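Local atomic coordinates of 3-hydroxyacyl-CoA dehydrogenase (Brucella suis, PDB entry 4O5O), a protein that probably oxidises 3-hydroxyacyl-CoA thioesters to their 3-ketoacyl counterparts with a nicotinamide adenine dinucleotide cofactor, as a member of the short-chain dehydrogenase family. Residues G174-M179 with V194-P199. Residues are numbered along the deposited sequence; the frame is centred on the assembly and turned at random.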
loop_
_atom_site.group_PDB
_atom_site.type_symbol
_atom_site.label_atom_id
_atom_site.label_comp_id
_atom_site.label_asym_id
_atom_site.label_seq_id
_atom_site.Cartn_x
_atom_site.Cartn_y
_atom_site.Cartn_z
ATOM N N GLY B 174 -3.434 8.447 8.954
ATOM C CA GLY B 174 -3.499 8.217 7.522
ATOM C C GLY B 174 -3.370 9.532 6.775
ATOM O O GLY B 174 -2.729 9.603 5.724
ATOM N N GLY B 175 -3.973 10.590 7.334
ATOM C CA GLY B 175 -3.785 11.921 6.743
ATOM C C GLY B 175 -2.330 12.373 6.804
ATOM O O GLY B 175 -1.807 12.917 5.838
ATOM N N VAL B 176 -1.673 12.157 7.947
ATOM C CA VAL B 176 -0.267 12.501 8.046
ATOM C C VAL B 176 0.539 11.713 6.999
ATOM O O VAL B 176 1.365 12.260 6.284
ATOM C CB VAL B 176 0.277 12.208 9.456
ATOM C CG1 VAL B 176 1.797 12.321 9.472
ATOM C CG2 VAL B 176 -0.342 13.154 10.485
ATOM N N ALA B 177 0.290 10.407 6.923
ATOM C CA ALA B 177 1.021 9.570 5.992
ATOM C C ALA B 177 0.861 10.055 4.543
ATOM O O ALA B 177 1.839 10.185 3.796
ATOM C CB ALA B 177 0.612 8.113 6.121
ATOM N N ALA B 178 -0.377 10.356 4.152
ATOM C CA ALA B 178 -0.697 10.724 2.755
ATOM C C ALA B 178 -0.132 12.067 2.335
ATOM O O ALA B 178 0.059 12.293 1.162
ATOM C CB ALA B 178 -2.200 10.666 2.499
ATOM N N MET B 179 0.058 12.973 3.290
ATOM C CA MET B 179 0.670 14.271 3.066
ATOM C C MET B 179 2.132 14.193 2.659
ATOM O O MET B 179 2.675 15.159 2.109
ATOM C CB MET B 179 0.701 15.114 4.371
ATOM C CG MET B 179 -0.562 15.708 4.816
ATOM S SD MET B 179 -0.128 17.129 5.804
ATOM C CE MET B 179 0.673 16.581 7.316
ATOM N N VAL B 194 11.106 15.427 3.501
ATOM C CA VAL B 194 9.941 15.173 4.322
ATOM C C VAL B 194 9.750 13.670 4.368
ATOM O O VAL B 194 9.583 13.017 3.322
ATOM C CB VAL B 194 8.684 15.860 3.753
ATOM C CG1 VAL B 194 7.511 15.691 4.697
ATOM C CG2 VAL B 194 8.941 17.331 3.486
ATOM N N MET B 195 9.779 13.141 5.597
ATOM C CA MET B 195 9.638 11.722 5.868
ATOM C C MET B 195 8.660 11.486 6.981
ATOM O O MET B 195 8.424 12.363 7.814
ATOM C CB MET B 195 10.978 11.146 6.304
ATOM C CG MET B 195 11.958 10.917 5.166
ATOM S SD MET B 195 11.508 9.559 4.103
ATOM C CE MET B 195 11.429 8.196 5.271
ATOM N N THR B 196 8.128 10.276 7.018
ATOM C CA THR B 196 7.189 9.870 8.066
ATOM C C THR B 196 7.575 8.532 8.628
ATOM O O THR B 196 7.958 7.635 7.890
ATOM C CB THR B 196 5.758 9.838 7.502
ATOM O OG1 THR B 196 5.426 11.170 7.129
ATOM C CG2 THR B 196 4.733 9.325 8.509
ATOM N N ILE B 197 7.516 8.413 9.954
ATOM C CA ILE B 197 7.660 7.130 10.632
ATOM C C ILE B 197 6.290 6.707 11.125
ATOM O O ILE B 197 5.563 7.542 11.696
ATOM C CB ILE B 197 8.633 7.196 11.832
ATOM C CG1 ILE B 197 10.042 7.628 11.411
ATOM C CG2 ILE B 197 8.677 5.887 12.592
ATOM C CD1 ILE B 197 10.994 8.031 12.533
ATOM N N ALA B 198 5.928 5.442 10.907
ATOM C CA ALA B 198 4.696 4.856 11.401
ATOM C C ALA B 198 5.046 3.866 12.517
ATOM O O ALA B 198 5.323 2.676 12.249
ATOM C CB ALA B 198 3.935 4.179 10.256
ATOM N N PRO B 199 5.045 4.348 13.769
ATOM C CA PRO B 199 5.380 3.418 14.839
ATOM C C PRO B 199 4.319 2.362 15.114
ATOM O O PRO B 199 3.123 2.637 14.972
ATOM C CB PRO B 199 5.546 4.319 16.073
ATOM C CG PRO B 199 5.526 5.709 15.594
ATOM C CD PRO B 199 4.821 5.707 14.271
#
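Helix-on-sheet packing inside a beta-alpha-beta unit of a Rossmann fold is the kind of contact made here by Val176, Ala177 and Thr196. Helix 167-187 lies in the crossover from strand 149-154 to its parallel neighbour, strand 192-199, and packs on a face of the sheet. The meeting is light, burying 100 Å² in all, and Thr196 is the one strand residue to come within 4.5 Å of the helical segment.

Its methyl does the touching. With CG2 of Thr196 swung opposite the backbone N and OG1 at chi1 -64°, the methyl meets the helix branch to branch, 4.3 Å from CG1 of Val176, and also reaches the backbone at Ala177, where CA lies 4.5 Å from the same CG2. The small Ala177 allows a close approach, its CA lying 6.5 Å from that of Thr196. The hydroxyl takes another course: OG1 of Thr196 is 4.3 Å from O of Val176 and hydrogen-bonds instead to the hydroxyl of Thr180, one turn further along the helix. Ala178 and Met179 meanwhile pack on Ser170 and Ala171 of the second subunit, so the helix lies between the sheet and that subunit; in this family it also carries the Tyr-x-x-x-Lys motif.

One threonine thus uses its two branches differently: no hydrogen bond spans the two segments, whose contact is van der Waals alone, and the hydroxyl of this buried residue finds its polar tie to the helix just beyond, at Thr180.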